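Side-chain contacts in DUF4136 domain-containing protein (Bacteroides thetaiotaomicron, PDB 4F54), which is of unknown function but belongs to the DUF4136 family of the TolB_N clan and is probably a lipoprotein in its natural, full-length form: residues E54-G57 / A58-L62; N176-L179 / A180-V184; Q103-W106 / W107-Y110. One frame throughout, in Å; residues are numbered along the deposited sequence.

Contact 1: E54-G57 / A58-L62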
loop_
_atom_site.group_PDB
_atom_site.type_symbol
_atom_site.label_atom_id
_atom_site.label_comp_id
_atom_site.label_asym_id
_atom_site.label_seq_id
_atom_site.Cartn_x
_atom_site.Cartn_y
_atom_site.Cartn_z
ATOM N N GLU A 54 -12.101 7.645 -7.595
ATOM C CA GLU A 54 -13.482 7.221 -7.753
ATOM C C GLU A 54 -13.595 6.380 -9.006
ATOM O O GLU A 54 -12.744 6.446 -9.896
ATOM C CB GLU A 54 -14.406 8.432 -7.860
ATOM C CG GLU A 54 -14.441 9.298 -6.610
ATOM C CD GLU A 54 -15.099 10.649 -6.843
ATOM O OE1 GLU A 54 -15.107 11.141 -7.999
ATOM O OE2 GLU A 54 -15.599 11.232 -5.858
ATOM N N GLY A 55 -14.620 5.541 -9.051
ATOM C CA GLY A 55 -14.921 4.806 -10.269
ATOM C C GLY A 55 -14.456 3.374 -10.240
ATOM O O GLY A 55 -13.909 2.901 -9.223
ATOM N N GLU A 56 -14.663 2.719 -11.386
ATOM C CA GLU A 56 -14.487 1.279 -11.554
ATOM C C GLU A 56 -13.074 0.839 -11.346
ATOM O O GLU A 56 -12.846 -0.204 -10.751
ATOM C CB GLU A 56 -14.858 0.842 -12.989
ATOM C CG GLU A 56 -16.335 0.658 -13.256
ATOM C CD GLU A 56 -16.589 0.085 -14.641
ATOM O OE1 GLU A 56 -15.892 0.483 -15.610
ATOM O OE2 GLU A 56 -17.488 -0.770 -14.758
ATOM N N GLY A 57 -12.134 1.606 -11.890
ATOM C CA GLY A 57 -10.733 1.269 -11.860
ATOM C C GLY A 57 -10.245 1.040 -10.445
ATOM O O GLY A 57 -9.560 0.056 -10.160
ATOM N N ALA A 58 -10.607 1.961 -9.564
ATOM C CA ALA A 58 -10.143 1.899 -8.184
ATOM C C ALA A 58 -10.792 0.702 -7.514
ATOM O O ALA A 58 -10.135 -0.042 -6.776
ATOM C CB ALA A 58 -10.463 3.184 -7.427
ATOM N N GLU A 59 -12.093 0.531 -7.763
ATOM C CA GLU A 59 -12.798 -0.653 -7.246
ATOM C C GLU A 59 -12.101 -1.942 -7.689
ATOM O O GLU A 59 -11.980 -2.850 -6.850
ATOM C CB GLU A 59 -14.243 -0.649 -7.666
ATOM C CG GLU A 59 -15.004 0.424 -6.905
ATOM C CD GLU A 59 -16.378 0.713 -7.498
ATOM O OE1 GLU A 59 -16.792 -0.018 -8.430
ATOM O OE2 GLU A 59 -17.029 1.678 -7.022
ATOM N N GLN A 60 -11.639 -2.010 -8.948
ATOM C CA GLN A 60 -10.992 -3.223 -9.464
ATOM C C GLN A 60 -9.618 -3.458 -8.805
ATOM O O GLN A 60 -9.251 -4.603 -8.507
ATOM C CB GLN A 60 -10.820 -3.199 -10.995
ATOM C CG GLN A 60 -12.103 -3.134 -11.821
ATOM C CD GLN A 60 -11.863 -2.617 -13.273
ATOM O OE1 GLN A 60 -10.724 -2.576 -13.786
ATOM N NE2 GLN A 60 -12.947 -2.199 -13.925
ATOM N N ILE A 61 -8.892 -2.376 -8.533
ATOM C CA ILE A 61 -7.624 -2.474 -7.865
ATOM C C ILE A 61 -7.803 -2.993 -6.425
ATOM O O ILE A 61 -7.134 -3.925 -5.997
ATOM C CB ILE A 61 -6.887 -1.137 -7.871
ATOM C CG1 ILE A 61 -6.498 -0.806 -9.332
ATOM C CG2 ILE A 61 -5.683 -1.180 -6.898
ATOM C CD1 ILE A 61 -6.034 0.615 -9.473
ATOM N N LEU A 62 -8.725 -2.386 -5.688
ATOM C CA LEU A 62 -9.051 -2.885 -4.336
ATOM C C LEU A 62 -9.528 -4.340 -4.356
ATOM O O LEU A 62 -9.112 -5.153 -3.521
ATOM C CB LEU A 62 -10.079 -1.953 -3.679
ATOM C CG LEU A 62 -9.605 -0.519 -3.457
ATOM C CD1 LEU A 62 -10.749 0.384 -3.009
ATOM C CD2 LEU A 62 -8.451 -0.571 -2.416
HETATM O O HOH W 1 -10.794 4.757 -10.686
HETATM O O HOH W 2 -8.454 -1.198 -12.564
#
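Gly57 O is gripped by two donors: Ile61 N at 3.0 Å from Gly57 O, and an ordered water that gives it one of its hydrogens. This is the opening turn of helix 56-70, with Gly55 at the N-cap position and the i to i+4 bonding of an alpha-helix starting at once. The water spends its other hydrogen on Gln60 OE1, 2.9 Å from the water oxygen, so the side-chain amide is tied to the first turn by way of solvent. One residue earlier, Gln60 N reaches Glu56 O at 2.8 Å. The bond that leads from the cap itself, Glu59 N to Gly55 O, is weak at 3.3 Å although nearly straight.

Side chains lie along this frame. The Gln60 chain runs back beside the backbone N, with CG anti to the carbonyl carbon (chi1 -62°), which brings CG within 3.2 Å of Glu56 O and sets NE2 alongside Glu56 CB. Ile61 takes the same first torsion and lays CG1 against Gly57 O. On the inner side, the Ala58 methyl packs on Leu53 and Ile61 meets Ile41, while Gln60 and Ile61 both touch helix 179-189.

Gly55 has a positive phi of 102°, and a side chain there would jam against the preceding carbonyl oxygen, which accounts for a glycine at the cap. The cap has no side chain to offer Ala58 N; instead a second water accepts a weak bond from Ala58 N at 3.0 Å and donates to Glu54 O.

Contact 2: N176-L179 / A180-V184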
loop_
_atom_site.group_PDB
_atom_site.type_symbol
_atom_site.label_atom_id
_atom_site.label_comp_id
_atom_site.label_asym_id
_atom_site.label_seq_id
_atom_site.Cartn_x
_atom_site.Cartn_y
_atom_site.Cartn_z
ATOM N N ASN A 176 -4.753 0.121 -22.298
ATOM C CA ASN A 176 -5.958 -0.709 -22.481
ATOM C C ASN A 176 -5.877 -2.107 -21.858
ATOM O O ASN A 176 -6.874 -2.818 -21.802
ATOM C CB ASN A 176 -6.358 -0.736 -23.955
ATOM C CG ASN A 176 -6.949 0.605 -24.395
ATOM O OD1 ASN A 176 -7.721 1.218 -23.644
ATOM N ND2 ASN A 176 -6.569 1.082 -25.578
ATOM N N ARG A 177 -4.693 -2.485 -21.379
ATOM C CA ARG A 177 -4.566 -3.665 -20.541
ATOM C C ARG A 177 -4.828 -3.172 -19.111
ATOM O O ARG A 177 -4.777 -1.965 -18.820
ATOM C CB ARG A 177 -3.190 -4.278 -20.708
ATOM C CG ARG A 177 -2.953 -4.820 -22.114
ATOM C CD ARG A 177 -1.539 -5.347 -22.257
ATOM N NE ARG A 177 -1.303 -6.446 -21.321
ATOM C CZ ARG A 177 -0.106 -6.914 -20.976
ATOM N NH1 ARG A 177 1.006 -6.388 -21.485
ATOM N NH2 ARG A 177 -0.024 -7.916 -20.106
ATOM N N THR A 178 -5.148 -4.072 -18.205
ATOM C CA THR A 178 -5.495 -3.590 -16.876
ATOM C C THR A 178 -4.188 -3.541 -16.076
ATOM O O THR A 178 -4.049 -4.338 -15.169
ATOM C CB THR A 178 -6.543 -4.526 -16.224
ATOM O OG1 THR A 178 -6.069 -5.892 -16.242
ATOM C CG2 THR A 178 -7.885 -4.433 -16.971
ATOM N N LEU A 179 -3.203 -2.699 -16.461
ATOM C CA LEU A 179 -1.833 -2.959 -15.956
ATOM C C LEU A 179 -1.723 -2.836 -14.427
ATOM O O LEU A 179 -0.946 -3.559 -13.808
ATOM C CB LEU A 179 -0.739 -2.107 -16.633
ATOM C CG LEU A 179 -0.356 -2.446 -18.100
ATOM C CD1 LEU A 179 0.770 -1.511 -18.543
ATOM C CD2 LEU A 179 0.021 -3.908 -18.335
ATOM N N ALA A 180 -2.462 -1.901 -13.811
ATOM C CA ALA A 180 -2.418 -1.817 -12.345
ATOM C C ALA A 180 -2.772 -3.182 -11.696
ATOM O O ALA A 180 -2.171 -3.557 -10.670
ATOM C CB ALA A 180 -3.364 -0.776 -11.810
ATOM N N ILE A 181 -3.793 -3.862 -12.221
ATOM C CA ILE A 181 -4.210 -5.142 -11.626
ATOM C C ILE A 181 -3.111 -6.194 -11.801
ATOM O O ILE A 181 -2.849 -6.995 -10.885
ATOM C CB ILE A 181 -5.585 -5.621 -12.174
ATOM C CG1 ILE A 181 -6.712 -4.815 -11.511
ATOM C CG2 ILE A 181 -5.787 -7.122 -11.979
ATOM C CD1 ILE A 181 -7.925 -4.631 -12.404
ATOM N N GLU A 182 -2.493 -6.209 -12.967
ATOM C CA GLU A 182 -1.400 -7.139 -13.243
ATOM C C GLU A 182 -0.200 -6.871 -12.303
ATOM O O GLU A 182 0.441 -7.824 -11.780
ATOM C CB GLU A 182 -0.988 -7.091 -14.719
ATOM C CG GLU A 182 -2.074 -7.568 -15.690
ATOM C CD GLU A 182 -1.710 -7.350 -17.160
ATOM O OE1 GLU A 182 -0.537 -7.068 -17.449
ATOM O OE2 GLU A 182 -2.599 -7.459 -18.023
ATOM N N ALA A 183 0.059 -5.602 -12.038
ATOM C CA ALA A 183 1.114 -5.195 -11.068
ATOM C C ALA A 183 0.771 -5.628 -9.628
ATOM O O ALA A 183 1.624 -6.186 -8.932
ATOM C CB ALA A 183 1.438 -3.708 -11.153
ATOM N N VAL A 184 -0.490 -5.435 -9.195
ATOM C CA VAL A 184 -0.918 -5.929 -7.891
ATOM C C VAL A 184 -0.685 -7.432 -7.812
ATOM O O VAL A 184 -0.076 -7.913 -6.860
ATOM C CB VAL A 184 -2.365 -5.480 -7.535
ATOM C CG1 VAL A 184 -2.868 -6.185 -6.275
ATOM C CG2 VAL A 184 -2.448 -3.967 -7.400
#
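Arg177 NH2 meets Glu182 OE1 at 2.8 Å, a salt bridge that closes over the first turn of helix 179-189. The two side chains cross at about a right angle, and their guanidinium and carboxylate planes are 46° apart, so the groups do not pair flat in a two-pronged fashion. Glu182 OE2 is the more distant oxygen, 3.3 Å from Arg177 NH2. Leu179 fills the angle between the charges: its CD2 methyl lies over the centre of one guanidinium face and is also 3.3 Å from Glu182 OE1.

The next shell is backbone. Thr178, the N-cap residue and the centre of an inverse gamma turn, presents its carbonyl oxygen to Glu182 N at 3.3 Å, and more weakly to Ile181 N. Ala183 N bonds Leu179 O at 2.9 Å. These bonds fix the helical turn from which the extended Glu182 chain reaches back toward Arg177, while a bend in the arginine at chi3 (61°) swings its end to meet it. Farther out, Asn16 touches both Arg177 and Leu179, and Tyr17 touches Glu182; Ala180 and Ile181 pack on helix 56-70.

Because Arg177 is poorly ordered and Glu182 was deposited in two conformers, the bridge is probably only one of the arrangements the pair adopts. A carboxylate reaching back toward the helix start would probably also be steadied by the helix dipole.

Contact 3: Q103-W106 / W107-Y110; sequences QPEW and WWGY
An aromatic cluster packed round a short 3-10 segment makes this local contact, in the long loop between strand 85-92 and helix 116-119. Two of the segment's backbone bonds cross the contact: Trp108 N to Glu105 O at 3.1 Å and Gly109 N to Trp106 O at 2.9 Å. Three indoles radiate from it. Trp107 points its edge at the face of Trp106, a T-shaped pair with six-membered centroids 4.8 Å apart and planes at 81°; Trp107 CE3 sits over the centre of the Trp106 ring. The same Trp107 ring receives Glu105 CA in a CH-pi contact, 3.7 Å from its six-membered centroid.

Glu105 also serves Trp108. Its CB stands 3.5 Å from the Trp108 six-membered centroid, and a bend at chi2 (84°) carries the carboxylate along the indole, their planes only 17° apart. Gln103 NE2 fixes that carboxylate, donating to Glu105 OE1 at 2.9 Å in an almost straight bond. An alanine in place of Trp108 would deprive Glu105 and Gln103 of the indole on which they lie, and would probably let the glutamate chain turn more freely.

Trp106 NE1 bonds Tyr133 O, and Trp108 stacks on Trp125. Trp107 NE1 reaches Glu143 OE2, linking the loop to strand 139-146, the antiparallel partner of strand 85-92.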
loop_
_atom_site.group_PDB
_atom_site.type_symbol
_atom_site.label_atom_id
_atom_site.label_comp_id
_atom_site.label_asym_id
_atom_site.label_seq_id
_atom_site.Cartn_x
_atom_site.Cartn_y
_atom_site.Cartn_z
ATOM N N GLN A 103 13.679 11.684 3.923
ATOM C CA GLN A 103 13.151 10.423 4.587
ATOM C C GLN A 103 12.960 9.292 3.544
ATOM O O GLN A 103 12.319 9.513 2.505
ATOM C CB GLN A 103 11.820 10.673 5.297
ATOM C CG GLN A 103 11.275 9.552 6.176
ATOM C CD GLN A 103 12.094 9.407 7.459
ATOM O OE1 GLN A 103 12.543 10.429 8.013
ATOM N NE2 GLN A 103 12.353 8.156 7.889
ATOM N N PRO A 104 13.514 8.071 3.791
ATOM C CA PRO A 104 13.306 6.997 2.824
ATOM C C PRO A 104 11.819 6.704 2.551
ATOM O O PRO A 104 11.435 6.433 1.402
ATOM C CB PRO A 104 13.990 5.803 3.466
ATOM C CG PRO A 104 15.092 6.401 4.293
ATOM C CD PRO A 104 14.476 7.680 4.850
ATOM N N GLU A 105 10.995 6.812 3.602
ATOM C CA GLU A 105 9.523 6.731 3.515
ATOM C C GLU A 105 9.001 8.138 3.186
ATOM O O GLU A 105 8.392 8.821 4.027
ATOM C CB GLU A 105 8.947 6.247 4.846
ATOM C CG GLU A 105 9.424 4.864 5.264
ATOM C CD GLU A 105 10.762 4.827 5.981
ATOM O OE1 GLU A 105 11.303 5.897 6.310
ATOM O OE2 GLU A 105 11.286 3.689 6.159
ATOM N N TRP A 106 9.257 8.580 1.953
ATOM C CA TRP A 106 9.027 9.977 1.567
ATOM C C TRP A 106 7.559 10.299 1.549
ATOM O O TRP A 106 7.204 11.441 1.699
ATOM C CB TRP A 106 9.707 10.354 0.227
ATOM C CG TRP A 106 9.762 9.257 -0.809
ATOM C CD1 TRP A 106 10.846 8.459 -1.130
ATOM C CD2 TRP A 106 8.666 8.794 -1.679
ATOM N NE1 TRP A 106 10.514 7.535 -2.103
ATOM C CE2 TRP A 106 9.215 7.676 -2.473
ATOM C CE3 TRP A 106 7.326 9.177 -1.875
ATOM C CZ2 TRP A 106 8.454 6.998 -3.416
ATOM C CZ3 TRP A 106 6.577 8.470 -2.833
ATOM C CH2 TRP A 106 7.132 7.398 -3.572
ATOM N N TRP A 107 6.699 9.285 1.441
ATOM C CA TRP A 107 5.265 9.471 1.345
ATOM C C TRP A 107 4.769 10.033 2.617
ATOM O O TRP A 107 3.738 10.658 2.592
ATOM C CB TRP A 107 4.552 8.184 0.937
ATOM C CG TRP A 107 5.079 6.936 1.606
ATOM C CD1 TRP A 107 4.607 6.336 2.773
ATOM C CD2 TRP A 107 6.214 6.108 1.172
ATOM N NE1 TRP A 107 5.335 5.229 3.077
ATOM C CE2 TRP A 107 6.310 5.019 2.116
ATOM C CE3 TRP A 107 7.114 6.157 0.114
ATOM C CZ2 TRP A 107 7.314 4.069 2.046
ATOM C CZ3 TRP A 107 8.098 5.155 0.022
ATOM C CH2 TRP A 107 8.167 4.118 0.975
ATOM N N TRP A 108 5.490 9.851 3.734
ATOM C CA TRP A 108 5.095 10.474 5.005
ATOM C C TRP A 108 5.114 11.963 4.956
ATOM O O TRP A 108 4.513 12.602 5.838
ATOM C CB TRP A 108 6.008 10.096 6.148
ATOM C CG TRP A 108 5.967 8.647 6.519
ATOM C CD1 TRP A 108 5.007 7.694 6.215
ATOM C CD2 TRP A 108 6.961 7.954 7.298
ATOM N NE1 TRP A 108 5.339 6.478 6.740
ATOM C CE2 TRP A 108 6.505 6.568 7.399
ATOM C CE3 TRP A 108 8.161 8.331 7.906
ATOM C CZ2 TRP A 108 7.239 5.606 8.075
ATOM C CZ3 TRP A 108 8.856 7.351 8.617
ATOM C CH2 TRP A 108 8.404 6.030 8.686
ATOM N N GLY A 109 5.829 12.538 4.004
ATOM C CA GLY A 109 5.877 13.992 3.831
ATOM C C GLY A 109 4.612 14.596 3.226
ATOM O O GLY A 109 4.485 15.804 3.201
ATOM N N TYR A 110 3.696 13.772 2.710
ATOM C CA TYR A 110 2.436 14.289 2.185
ATOM C C TYR A 110 1.502 14.559 3.357
ATOM O O TYR A 110 1.179 13.612 4.110
ATOM C CB TYR A 110 1.771 13.291 1.240
ATOM C CG TYR A 110 0.458 13.755 0.705
ATOM C CD1 TYR A 110 0.365 14.976 0.056
ATOM C CD2 TYR A 110 -0.706 13.021 0.889
ATOM C CE1 TYR A 110 -0.834 15.451 -0.425
ATOM C CE2 TYR A 110 -1.920 13.467 0.383
ATOM C CZ TYR A 110 -1.980 14.680 -0.258
ATOM O OH TYR A 110 -3.183 15.145 -0.707
#

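In the fold
Contacts 1 and 2 form one neighbourhood, their centres 12 Å apart, where the first turns of helices 56-70 and 179-189 pack together. Gln60 CB lies 3.5 Å from Ile181 CD1, and Ile61 CD1 is 3.8 Å from Ala180 CB, so aliphatic carbons join the two helix starts. Val184 of contact 2 continues onto Leu165 of strand 159-166, tying the pair to the sheet. Contact 3 stands apart: its centre is 25 Å from each of the others, with nearest atoms about 14 Å from contact 1 and about 15 Å from contact 2. The sheet relates it to them: strand 139-146, to which its loop is tied, pairs with strand 159-166.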